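Local coordinates for protein HIAXHD3 (Humicola insolens, PDB 3ZXK) that probably removes arabinofuranose side chains from xylan as an exo-acting family 43 glycoside hydrolase, a scaffold used to engineer in endo-xylanase activity, at residues Leu146-Asp149 against Thr153-Ile156; Val165-Pro170 against Ser223-Tyr228; Arg89-Arg92 against Phe97-Tyr100; Ala19-Arg24 against Gly193-Lys198. All coordinates share one frame; numbering follows the deposited sequence. Where two conformers were deposited one is given.

Contact 1 of 4, residues Leu146-Asp149 against Thr153-Ile156; sequences LLID and TMYI
Leu147 and Tyr155 form the hydrogen-bonded antiparallel pair at the middle of this short hairpin. Leu147 N gives to Tyr155 O at 2.9 Å, and Tyr155 N returns the bond to Leu147 O at 3.0 Å. Both bonds are nearly straight. A third bond, Asp149 N to Thr153 O at 2.8 Å, ties the strands close to the turn. The hairpin joins strands 145-148 and 154-158, neighbours in one blade of the GH43 five-bladed beta-propeller.

Met154 lies on the same face as Leu146, Ile148 and Ile156. Its CB sits beside Leu147 O. Its CG meets Ile148 CG1 at 4.0 Å, and these two side chains run alongside each other, pointing the same way. SD reaches past the segments to the guanidinium of Arg91. The chain then bends at the last torsion (chi3 72°), which carries CE back over Leu146 CD1, 3.9 Å away. The same methyl also touches Tyr98 and Tyr100. Leu146 CD1 in turn rests on Ile156 CG1.

On the other face, the Tyr155 ring has Asp149 CB in its plane at one edge. Asp149 OD2 comes to Tyr155 CE2 obliquely, with carboxylate and ring planes 67° apart. A water joins Asp149 OD2 to Tyr155 OH, 2.7 Å from each. Tyr203 OH also bonds OD2, and Lys198 NZ makes a salt bridge to OD1. The carboxylate is thus buried with polar partners on both oxygens, and the nearby lysine would be expected to stabilise its negative charge.

Contact 2 of 4, residues Val165-Pro170 against Ser223-Tyr228; sequences VAQLSP and SPFGPY
Gln167 holds CG anti to its backbone N (chi1 -176°) and runs on extended, which carries OE1 out to the edge of the Phe225 ring. Phe225 turns CG anti to its own carbonyl carbon (chi1 -62°), swinging the ring toward the strand. Gln167 OE1 lies 3.5 Å from Phe225 CZ, near the ring plane. The planes of the Gln167 amide and the Phe225 ring are 27° apart, nearly coplanar. Val165 O meets the same rim further round, 3.7 Å from Phe225 CE1. Two oxygens therefore face ring C-H groups, an arrangement consistent with weak electrostatic attraction. Val165 CG1 adds an apolar touch at 3.9 Å from Phe225 CD1, and CG2 packs on Pro224 O.

No hydrogen bond crosses between the segments. The contact joins two successive blades of the GH43 beta-propeller: strand 163-168 in one, and the loop between strands 213-219 and 228-232 in the next. That loop is shaped by its own bonds. Ser223 to Gly226 is a type I beta turn, closed by Gly226 N to Ser223 O. Ser223 OG also accepts from Phe225 N at 3.0 Å, making an ST turn. Tyr228 OH gives to Pro224 O at 2.7 Å, from above the carbonyl plane. Gly226 has a positive phi and packs close to the Tyr228 ring, and a cis peptide follows before Pro227.

An alanine at Phe225 would probably open a gap between the loop and the strand at Val165 and Gln167 and take from Arg177 its cation-pi partner. Beyond the segments, the Phe225 side chain also touches Gln179.

Contact 3 of 4, residues Arg89-Arg92 against Phe97-Tyr100; sequences RYRR and FYWY
Arg89 and Tyr98 pair through two backbone bonds. Tyr98 N gives to Arg89 O at 2.9 Å, almost straight. Arg89 N gives to Tyr98 O at 3.1 Å, less directly. The next pair, Tyr90 with Phe97, is non-hydrogen-bonded, and Phe97 CA-H leans on Arg89 O instead. This is the hairpin of strands 87-91 and 96-103, the start of one propeller blade.

The aromatic contact is on the face of Tyr90 and Phe97. Tyr90 CD1 stands 3.5 Å above the Phe97 plane, over the ring centre. Tyr90 CB lies over the same ring as a CH-pi contact. The two rings are tilted, with planes at 47°.

The polar contact is between Arg91 and Tyr98. With CG anti to the backbone N (chi1 -161°) and the chain extended to NE, Arg91 runs past the Tyr98 ring, its CD 3.5 Å from Tyr98 CE1. Its NH1 then gives to Tyr98 OH at 3.1 Å, with the oxygen in the guanidinium plane. Asn94 ND2 is a second partner of that hydroxyl. A phenylalanine in place of Tyr98 would probably leave both Arg91 NH1 and Asn94 ND2 without this acceptor.

Arg91 also bonds Pro170 O through NH2 and makes a salt bridge to Asp152 through NE. Asp152 is likely to offset the buried charge, while the neutral acceptors Pro170 O and Tyr98 OH fix the orientation of the guanidinium.

Contact 4 of 4, residues Ala19-Arg24 against Gly193-Lys198; sequences ALEVFR and GARMYK
Arg195 grips the backbone of residues 19-20. Its NE gives to Leu20 O at 3.0 Å, with the oxygen near the guanidinium plane. NH2 adds two weak bonds, to Ala19 O at 3.0 Å and to Leu20 O at 3.3 Å. Beyond the segments, NH2 also reaches Ser86 O. NH1 turns back to Ala194 O in its own strand.

Glu21 comes over one face of the guanidinium. Its OE1 is 3.3 Å from Arg195 NH1, well out of the plane, so this salt bridge is one of charge alone with no N-H aimed at the oxygen. The carboxylate has other partners: Thr87 OG1 bonds OE1, and Arg89 makes a salt bridge to OE2.

The two strands, 21-25 and 192-199, open separate blades of the five-bladed GH43 propeller. Side chains and waters connect them. The contact is buried, its centre about 16 Å from the centre of the chain. The arabinofuranose bound in the pocket is about 8 Å from the Ala19 side chain.

Two waters also join the strands. One links Glu21 OE1 to Met196 N. Another links Glu21 OE2, Val22 N and Tyr197 OH, taking the tyrosine proton at 2.6 Å.

The bend of Arg195 at chi2 (78°) turns CD and the guanidinium toward the carbonyls of residues 19-20. Arg195 CG lies 3.8 Å from Glu21 OE1. Glu21 CB meanwhile rests 3.5 Å from Arg195 NH2.

Contacts 1, 3 and 4 are buried, whereas contact 2 is only partly so and has the centre farthest from that of the chain, about 29 Å. Contacts 1 and 3 are hairpins within single blades, knit by backbone bonds. Contacts 2 and 4 join different blades by other means: an aromatic rim in contact 2; an arginine on backbone carbonyls, a carboxylate and waters in contact 4. Contacts 1 and 2 share one sheet, where Met154 O and Ile156 O accept from Leu168 N and Ala166 N. Arginines of contact 3 reach into contacts 2 and 4. Met196 of contact 4 packs against contacts 1 and 2.

Contact 1 of 4, residues Leu146-Asp149 against Thr153-Ile156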
loop_
_atom_site.group_PDB
_atom_site.type_symbol
_atom_site.label_atom_id
_atom_site.label_comp_id
_atom_site.label_asym_id
_atom_site.label_seq_id
_atom_site.Cartn_x
_atom_site.Cartn_y
_atom_site.Cartn_z
ATOM N N LEU A 146 18.094 2.221 -2.640
ATOM C CA LEU A 146 18.858 2.666 -3.800
ATOM C C LEU A 146 19.354 4.097 -3.665
ATOM O O LEU A 146 18.601 4.971 -3.239
ATOM C CB LEU A 146 17.952 2.592 -5.062
ATOM C CG LEU A 146 18.476 3.142 -6.398
ATOM C CD1 LEU A 146 19.688 2.341 -6.833
ATOM C CD2 LEU A 146 17.400 3.104 -7.479
ATOM N N LEU A 147 20.608 4.326 -4.090
ATOM C CA LEU A 147 21.169 5.645 -4.280
ATOM C C LEU A 147 21.725 5.734 -5.697
ATOM O O LEU A 147 22.491 4.880 -6.084
ATOM C CB LEU A 147 22.331 5.898 -3.266
ATOM C CG LEU A 147 23.215 7.109 -3.618
ATOM C CD1 LEU A 147 22.397 8.378 -3.529
ATOM C CD2 LEU A 147 24.430 7.228 -2.719
ATOM N N ILE A 148 21.314 6.731 -6.461
ATOM C CA ILE A 148 22.025 7.068 -7.687
ATOM C C ILE A 148 22.961 8.231 -7.357
ATOM O O ILE A 148 22.491 9.353 -7.132
ATOM C CB ILE A 148 21.025 7.421 -8.812
ATOM C CG1 ILE A 148 19.995 6.270 -8.947
ATOM C CG2 ILE A 148 21.758 7.799 -10.103
ATOM C CD1 ILE A 148 18.937 6.458 -10.013
ATOM N N ASP A 149 24.270 7.950 -7.330
ATOM C CA ASP A 149 25.267 8.897 -6.887
ATOM C C ASP A 149 25.466 10.056 -7.886
ATOM O O ASP A 149 24.995 10.015 -9.018
ATOM C CB ASP A 149 26.573 8.148 -6.584
ATOM C CG ASP A 149 27.453 8.876 -5.615
ATOM O OD1 ASP A 149 27.082 9.993 -5.153
ATOM O OD2 ASP A 149 28.530 8.326 -5.304
ATOM N N THR A 153 26.846 6.506 -10.613
ATOM C CA THR A 153 26.988 5.119 -10.184
ATOM C C THR A 153 25.846 4.810 -9.213
ATOM O O THR A 153 25.513 5.621 -8.378
ATOM C CB THR A 153 28.344 4.859 -9.535
ATOM O OG1 THR A 153 29.372 5.139 -10.501
ATOM C CG2 THR A 153 28.463 3.396 -9.056
ATOM N N MET A 154 25.269 3.625 -9.345
ATOM C CA MET A 154 24.148 3.185 -8.548
ATOM C C MET A 154 24.602 2.195 -7.452
ATOM O O MET A 154 25.414 1.263 -7.707
ATOM C CB MET A 154 23.089 2.577 -9.466
ATOM C CG MET A 154 22.539 3.581 -10.482
ATOM S SD MET A 154 21.495 2.747 -11.680
ATOM C CE MET A 154 20.071 2.378 -10.677
ATOM N N TYR A 155 24.094 2.407 -6.232
ATOM C CA TYR A 155 24.386 1.584 -5.058
ATOM C C TYR A 155 23.087 1.178 -4.405
ATOM O O TYR A 155 22.121 1.929 -4.453
ATOM C CB TYR A 155 25.212 2.390 -4.013
ATOM C CG TYR A 155 26.541 2.862 -4.537
ATOM C CD1 TYR A 155 27.670 2.044 -4.514
ATOM C CD2 TYR A 155 26.660 4.134 -5.097
ATOM C CE1 TYR A 155 28.869 2.492 -5.037
ATOM C CE2 TYR A 155 27.869 4.586 -5.612
ATOM C CZ TYR A 155 28.964 3.745 -5.565
ATOM O OH TYR A 155 30.179 4.143 -6.073
ATOM N N ILE A 156 23.088 0.005 -3.773
ATOM C CA ILE A 156 21.958 -0.413 -2.941
ATOM C C ILE A 156 22.459 -0.847 -1.557
ATOM O O ILE A 156 23.293 -1.749 -1.444
ATOM C CB ILE A 156 21.112 -1.538 -3.586
ATOM C CG1 ILE A 156 20.475 -1.023 -4.895
ATOM C CG2 ILE A 156 20.039 -2.053 -2.619
ATOM C CD1 ILE A 156 19.710 -2.065 -5.689
HETATM O O HOH W 1 30.224 6.756 -6.735
#

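Contact 2 of 4, residues Val165-Pro170 against Ser223-Tyr228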
loop_
_atom_site.group_PDB
_atom_site.type_symbol
_atom_site.label_atom_id
_atom_site.label_comp_id
_atom_site.label_asym_id
_atom_site.label_seq_id
_atom_site.Cartn_x
_atom_site.Cartn_y
_atom_site.Cartn_z
ATOM N N VAL A 165 26.424 -2.889 1.389
ATOM C CA VAL A 165 26.236 -2.004 0.246
ATOM C C VAL A 165 26.741 -2.684 -1.011
ATOM O O VAL A 165 27.914 -3.077 -1.103
ATOM C CB VAL A 165 26.946 -0.634 0.434
ATOM C CG1 VAL A 165 26.984 0.183 -0.875
ATOM C CG2 VAL A 165 26.311 0.153 1.568
ATOM N N ALA A 166 25.850 -2.802 -1.987
ATOM C CA ALA A 166 26.190 -3.306 -3.312
ATOM C C ALA A 166 26.371 -2.151 -4.287
ATOM O O ALA A 166 25.653 -1.128 -4.224
ATOM C CB ALA A 166 25.080 -4.204 -3.855
ATOM N N GLN A 167 27.345 -2.308 -5.174
ATOM C CA GLN A 167 27.501 -1.431 -6.319
ATOM C C GLN A 167 26.919 -2.140 -7.536
ATOM O O GLN A 167 27.199 -3.321 -7.746
ATOM C CB GLN A 167 28.975 -1.130 -6.553
ATOM C CG GLN A 167 29.181 -0.147 -7.688
ATOM C CD GLN A 167 30.637 0.179 -7.963
ATOM O OE1 GLN A 167 31.461 0.209 -7.059
ATOM N NE2 GLN A 167 30.947 0.467 -9.212
ATOM N N LEU A 168 26.087 -1.440 -8.301
ATOM C CA LEU A 168 25.535 -2.012 -9.524
ATOM C C LEU A 168 26.296 -1.599 -10.768
ATOM O O LEU A 168 27.089 -0.664 -10.740
ATOM C CB LEU A 168 24.076 -1.590 -9.670
ATOM C CG LEU A 168 23.202 -1.769 -8.436
ATOM C CD1 LEU A 168 21.796 -1.463 -8.868
ATOM C CD2 LEU A 168 23.288 -3.185 -7.889
ATOM N N SER A 169 26.060 -2.344 -11.849
ATOM C CA SER A 169 26.649 -2.011 -13.130
ATOM C C SER A 169 26.077 -0.669 -13.648
ATOM O O SER A 169 25.032 -0.187 -13.166
ATOM C CB SER A 169 26.360 -3.132 -14.136
ATOM O OG SER A 169 24.967 -3.343 -14.247
ATOM N N PRO A 170 26.755 -0.058 -14.628
ATOM C CA PRO A 170 26.248 1.226 -15.115
ATOM C C PRO A 170 24.766 1.209 -15.534
ATOM O O PRO A 170 24.067 2.211 -15.312
ATOM C CB PRO A 170 27.189 1.544 -16.286
ATOM C CG PRO A 170 28.495 0.912 -15.875
ATOM C CD PRO A 170 28.134 -0.325 -15.097
ATOM N N SER A 223 33.496 7.247 1.559
ATOM C CA SER A 223 33.150 6.228 0.546
ATOM C C SER A 223 31.727 5.711 0.747
ATOM O O SER A 223 31.296 5.548 1.888
ATOM C CB SER A 223 34.069 5.007 0.675
ATOM O OG SER A 223 33.656 3.949 -0.177
ATOM N N PRO A 224 31.022 5.372 -0.349
ATOM C CA PRO A 224 29.716 4.732 -0.199
ATOM C C PRO A 224 29.786 3.393 0.531
ATOM O O PRO A 224 28.800 2.973 1.114
ATOM C CB PRO A 224 29.251 4.505 -1.653
ATOM C CG PRO A 224 30.481 4.659 -2.497
ATOM C CD PRO A 224 31.365 5.627 -1.756
ATOM N N PHE A 225 30.956 2.752 0.528
ATOM C CA PHE A 225 31.127 1.481 1.195
ATOM C C PHE A 225 31.437 1.647 2.680
ATOM O O PHE A 225 31.529 0.654 3.410
ATOM C CB PHE A 225 32.221 0.659 0.490
ATOM C CG PHE A 225 31.887 0.333 -0.940
ATOM C CD1 PHE A 225 30.794 -0.475 -1.238
ATOM C CD2 PHE A 225 32.638 0.860 -1.996
ATOM C CE1 PHE A 225 30.461 -0.763 -2.555
ATOM C CE2 PHE A 225 32.325 0.551 -3.309
ATOM C CZ PHE A 225 31.228 -0.249 -3.590
ATOM N N GLY A 226 31.569 2.895 3.141
ATOM C CA GLY A 226 31.752 3.144 4.567
ATOM C C GLY A 226 33.142 2.769 5.055
ATOM O O GLY A 226 34.123 2.999 4.355
ATOM N N PRO A 227 33.254 2.190 6.266
ATOM C CA PRO A 227 32.197 1.837 7.225
ATOM C C PRO A 227 31.394 3.038 7.706
ATOM O O PRO A 227 31.788 4.197 7.471
ATOM C CB PRO A 227 32.963 1.210 8.397
ATOM C CG PRO A 227 34.379 1.634 8.222
ATOM C CD PRO A 227 34.598 1.833 6.766
ATOM N N TYR A 228 30.277 2.756 8.364
ATOM C CA TYR A 228 29.379 3.806 8.812
ATOM C C TYR A 228 29.328 3.877 10.310
ATOM O O TYR A 228 29.396 2.847 10.982
ATOM C CB TYR A 228 27.979 3.533 8.298
ATOM C CG TYR A 228 27.818 3.794 6.811
ATOM C CD1 TYR A 228 28.272 2.882 5.852
ATOM C CD2 TYR A 228 27.185 4.947 6.368
ATOM C CE1 TYR A 228 28.104 3.133 4.487
ATOM C CE2 TYR A 228 27.015 5.214 5.010
ATOM C CZ TYR A 228 27.487 4.314 4.071
ATOM O OH TYR A 228 27.303 4.570 2.722
#

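Contact 3 of 4, residues Arg89-Arg92 against Phe97-Tyr100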
loop_
_atom_site.group_PDB
_atom_site.type_symbol
_atom_site.label_atom_id
_atom_site.label_comp_id
_atom_site.label_asym_id
_atom_site.label_seq_id
_atom_site.Cartn_x
_atom_site.Cartn_y
_atom_site.Cartn_z
ATOM N N ARG A 89 13.966 5.245 -7.337
ATOM C CA ARG A 89 14.612 6.556 -7.583
ATOM C C ARG A 89 14.467 6.924 -9.040
ATOM O O ARG A 89 14.262 6.068 -9.885
ATOM C CB ARG A 89 16.114 6.595 -7.198
ATOM C CG ARG A 89 16.438 6.399 -5.705
ATOM C CD ARG A 89 16.111 7.647 -4.886
ATOM N NE ARG A 89 16.109 7.423 -3.443
ATOM C CZ ARG A 89 17.130 7.673 -2.613
ATOM N NH1 ARG A 89 18.310 8.161 -3.039
ATOM N NH2 ARG A 89 16.973 7.418 -1.326
ATOM N N TYR A 90 14.576 8.212 -9.329
ATOM C CA TYR A 90 14.541 8.683 -10.707
ATOM C C TYR A 90 15.961 9.017 -11.188
ATOM O O TYR A 90 16.689 9.783 -10.532
ATOM C CB TYR A 90 13.699 9.948 -10.759
ATOM C CG TYR A 90 13.681 10.623 -12.098
ATOM C CD1 TYR A 90 13.066 10.025 -13.209
ATOM C CD2 TYR A 90 14.251 11.880 -12.249
ATOM C CE1 TYR A 90 13.034 10.674 -14.447
ATOM C CE2 TYR A 90 14.252 12.527 -13.466
ATOM C CZ TYR A 90 13.628 11.931 -14.562
ATOM O OH TYR A 90 13.622 12.616 -15.771
ATOM N N ARG A 91 16.334 8.443 -12.325
ATOM C CA ARG A 91 17.663 8.643 -12.883
ATOM C C ARG A 91 17.565 9.731 -13.928
ATOM O O ARG A 91 16.954 9.536 -14.977
ATOM C CB ARG A 91 18.166 7.347 -13.511
ATOM C CG ARG A 91 19.673 7.325 -13.686
ATOM C CD ARG A 91 20.130 6.000 -14.253
ATOM N NE ARG A 91 21.587 5.877 -14.103
ATOM C CZ ARG A 91 22.285 4.804 -14.460
ATOM N NH1 ARG A 91 21.679 3.753 -15.037
ATOM N NH2 ARG A 91 23.592 4.770 -14.256
ATOM N N ARG A 92 18.185 10.880 -13.645
ATOM C CA ARG A 92 18.147 12.010 -14.585
ATOM C C ARG A 92 18.831 11.717 -15.918
ATOM O O ARG A 92 18.336 12.131 -16.974
ATOM C CB ARG A 92 18.763 13.262 -13.957
ATOM C CG ARG A 92 17.800 14.013 -13.053
ATOM C CD ARG A 92 17.412 13.250 -11.811
ATOM N NE ARG A 92 16.770 14.176 -10.871
ATOM C CZ ARG A 92 16.325 13.828 -9.676
ATOM N NH1 ARG A 92 16.405 12.558 -9.283
ATOM N NH2 ARG A 92 15.784 14.748 -8.890
ATOM N N PHE A 97 12.749 5.922 -14.277
ATOM C CA PHE A 97 12.548 5.489 -12.881
ATOM C C PHE A 97 12.971 4.031 -12.690
ATOM O O PHE A 97 12.664 3.176 -13.538
ATOM C CB PHE A 97 11.074 5.614 -12.496
ATOM C CG PHE A 97 10.582 7.037 -12.329
ATOM C CD1 PHE A 97 10.103 7.751 -13.435
ATOM C CD2 PHE A 97 10.522 7.639 -11.067
ATOM C CE1 PHE A 97 9.621 9.053 -13.282
ATOM C CE2 PHE A 97 10.045 8.953 -10.918
ATOM C CZ PHE A 97 9.591 9.650 -12.022
ATOM N N TYR A 98 13.691 3.767 -11.602
ATOM C CA TYR A 98 14.144 2.423 -11.265
ATOM C C TYR A 98 13.531 1.965 -9.937
ATOM O O TYR A 98 13.801 2.557 -8.875
ATOM C CB TYR A 98 15.661 2.342 -11.108
ATOM C CG TYR A 98 16.481 2.533 -12.367
ATOM C CD1 TYR A 98 16.500 3.764 -13.045
ATOM C CD2 TYR A 98 17.264 1.498 -12.873
ATOM C CE1 TYR A 98 17.255 3.946 -14.201
ATOM C CE2 TYR A 98 18.039 1.685 -14.022
ATOM C CZ TYR A 98 18.016 2.905 -14.700
ATOM O OH TYR A 98 18.803 3.086 -15.812
ATOM N N TRP A 99 12.829 0.844 -9.979
ATOM C CA TRP A 99 12.251 0.218 -8.788
ATOM C C TRP A 99 12.958 -1.102 -8.564
ATOM O O TRP A 99 12.990 -1.939 -9.464
ATOM C CB TRP A 99 10.729 -0.021 -8.987
ATOM C CG TRP A 99 10.111 -0.723 -7.792
ATOM C CD1 TRP A 99 9.622 -0.121 -6.649
ATOM C CD2 TRP A 99 10.001 -2.156 -7.558
ATOM N NE1 TRP A 99 9.205 -1.063 -5.736
ATOM C CE2 TRP A 99 9.404 -2.314 -6.232
ATOM C CE3 TRP A 99 10.307 -3.290 -8.294
ATOM C CZ2 TRP A 99 9.121 -3.563 -5.693
ATOM C CZ3 TRP A 99 10.038 -4.545 -7.729
ATOM C CH2 TRP A 99 9.452 -4.677 -6.460
ATOM N N TYR A 100 13.526 -1.300 -7.379
ATOM C CA TYR A 100 14.092 -2.617 -7.076
ATOM C C TYR A 100 13.359 -3.159 -5.856
ATOM O O TYR A 100 13.130 -2.407 -4.890
ATOM C CB TYR A 100 15.571 -2.532 -6.702
ATOM C CG TYR A 100 16.525 -2.087 -7.781
ATOM C CD1 TYR A 100 16.714 -0.727 -8.069
ATOM C CD2 TYR A 100 17.273 -3.037 -8.508
ATOM C CE1 TYR A 100 17.614 -0.326 -9.063
ATOM C CE2 TYR A 100 18.171 -2.640 -9.502
ATOM C CZ TYR A 100 18.334 -1.287 -9.764
ATOM O OH TYR A 100 19.212 -0.870 -10.744
#

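Contact 4 of 4, residues Ala19-Arg24 against Gly193-Lys198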
loop_
_atom_site.group_PDB
_atom_site.type_symbol
_atom_site.label_atom_id
_atom_site.label_comp_id
_atom_site.label_asym_id
_atom_site.label_seq_id
_atom_site.Cartn_x
_atom_site.Cartn_y
_atom_site.Cartn_z
ATOM N N ALA A 19 6.449 1.067 4.422
ATOM C CA ALA A 19 7.819 0.937 3.890
ATOM C C ALA A 19 8.179 1.999 2.857
ATOM O O ALA A 19 8.848 1.729 1.859
ATOM C CB ALA A 19 8.078 -0.467 3.349
ATOM N N LEU A 20 7.768 3.226 3.132
ATOM C CA LEU A 20 7.854 4.294 2.153
ATOM C C LEU A 20 9.289 4.655 1.788
ATOM O O LEU A 20 10.191 4.577 2.632
ATOM C CB LEU A 20 7.053 5.512 2.637
ATOM C CG LEU A 20 7.613 6.299 3.831
ATOM C CD1 LEU A 20 8.495 7.452 3.347
ATOM C CD2 LEU A 20 6.479 6.815 4.710
ATOM N N GLU A 21 9.457 5.015 0.518
ATOM C CA GLU A 21 10.649 5.710 0.001
ATOM C C GLU A 21 10.133 7.041 -0.521
ATOM O O GLU A 21 9.141 7.041 -1.224
ATOM C CB GLU A 21 11.264 4.914 -1.178
ATOM C CG GLU A 21 12.366 5.651 -1.971
ATOM C CD GLU A 21 13.775 5.371 -1.472
ATOM O OE1 GLU A 21 14.175 4.188 -1.369
ATOM O OE2 GLU A 21 14.493 6.347 -1.189
ATOM N N VAL A 22 10.779 8.161 -0.182
ATOM C CA VAL A 22 10.377 9.476 -0.717
ATOM C C VAL A 22 11.563 10.175 -1.366
ATOM O O VAL A 22 12.693 10.079 -0.881
ATOM C CB VAL A 22 9.807 10.446 0.359
ATOM C CG1 VAL A 22 8.324 10.208 0.652
ATOM C CG2 VAL A 22 10.669 10.478 1.628
ATOM N N PHE A 23 11.305 10.872 -2.463
ATOM C CA PHE A 23 12.350 11.668 -3.110
ATOM C C PHE A 23 11.710 12.791 -3.890
ATOM O O PHE A 23 10.499 12.797 -4.064
ATOM C CB PHE A 23 13.279 10.803 -3.997
ATOM C CG PHE A 23 12.567 10.082 -5.112
ATOM C CD1 PHE A 23 12.009 8.827 -4.924
ATOM C CD2 PHE A 23 12.430 10.677 -6.355
ATOM C CE1 PHE A 23 11.324 8.177 -5.949
ATOM C CE2 PHE A 23 11.771 10.022 -7.395
ATOM C CZ PHE A 23 11.235 8.763 -7.204
ATOM N N ARG A 24 12.525 13.743 -4.320
ATOM C CA ARG A 24 12.013 14.894 -5.051
ATOM C C ARG A 24 12.617 14.939 -6.432
ATOM O O ARG A 24 13.819 14.676 -6.601
ATOM C CB ARG A 24 12.380 16.186 -4.312
ATOM C CG ARG A 24 11.870 17.429 -4.998
ATOM C CD ARG A 24 12.090 18.680 -4.166
ATOM N NE ARG A 24 13.500 18.949 -3.895
ATOM C CZ ARG A 24 14.313 19.625 -4.703
ATOM N NH1 ARG A 24 13.873 20.105 -5.869
ATOM N NH2 ARG A 24 15.572 19.829 -4.354
ATOM N N GLY A 193 15.477 -1.833 7.011
ATOM C CA GLY A 193 14.795 -0.665 6.434
ATOM C C GLY A 193 15.665 0.390 5.770
ATOM O O GLY A 193 15.235 1.555 5.662
ATOM N N ALA A 194 16.853 0.008 5.274
ATOM C CA ALA A 194 17.787 0.940 4.644
ATOM C C ALA A 194 17.183 1.871 3.575
ATOM O O ALA A 194 16.456 1.447 2.676
ATOM C CB ALA A 194 19.006 0.187 4.081
ATOM N N ARG A 195 17.526 3.152 3.703
ATOM C CA ARG A 195 17.370 4.136 2.634
ATOM C C ARG A 195 18.732 4.794 2.503
ATOM O O ARG A 195 19.402 5.033 3.534
ATOM C CB ARG A 195 16.259 5.156 2.945
ATOM C CG ARG A 195 14.891 4.803 2.347
ATOM C CD ARG A 195 14.198 3.744 3.162
ATOM N NE ARG A 195 12.952 3.363 2.498
ATOM C CZ ARG A 195 12.870 2.493 1.492
ATOM N NH1 ARG A 195 13.967 1.918 1.014
ATOM N NH2 ARG A 195 11.688 2.169 0.993
ATOM N N MET A 196 19.177 5.082 1.283
ATOM C CA MET A 196 20.550 5.569 1.081
ATOM C C MET A 196 20.583 6.945 0.386
ATOM O O MET A 196 19.805 7.192 -0.558
ATOM C CB MET A 196 21.379 4.541 0.295
ATOM C CG MET A 196 22.884 4.854 0.256
ATOM S SD MET A 196 23.766 3.471 -0.491
ATOM C CE MET A 196 25.482 3.946 -0.304
ATOM N N TYR A 197 21.477 7.828 0.857
ATOM C CA TYR A 197 21.499 9.221 0.392
ATOM C C TYR A 197 22.913 9.741 0.186
ATOM O O TYR A 197 23.859 9.342 0.880
ATOM C CB TYR A 197 20.816 10.138 1.407
ATOM C CG TYR A 197 19.409 9.688 1.777
ATOM C CD1 TYR A 197 18.295 10.055 0.992
ATOM C CD2 TYR A 197 19.201 8.878 2.890
ATOM C CE1 TYR A 197 17.017 9.615 1.312
ATOM C CE2 TYR A 197 17.928 8.433 3.224
ATOM C CZ TYR A 197 16.819 8.833 2.447
ATOM O OH TYR A 197 15.502 8.405 2.728
ATOM N N LYS A 198 23.043 10.657 -0.758
ATOM C CA LYS A 198 24.270 11.433 -0.942
ATOM C C LYS A 198 23.855 12.875 -0.689
ATOM O O LYS A 198 23.024 13.431 -1.409
ATOM C CB LYS A 198 24.806 11.230 -2.366
ATOM C CG LYS A 198 25.972 12.124 -2.758
ATOM C CD LYS A 198 27.253 11.725 -2.058
ATOM C CE LYS A 198 28.446 12.459 -2.650
ATOM N NZ LYS A 198 28.637 12.078 -4.075
HETATM O O HOH W 2 17.270 4.589 -0.825
HETATM O O HOH W 3 13.778 8.158 0.751
#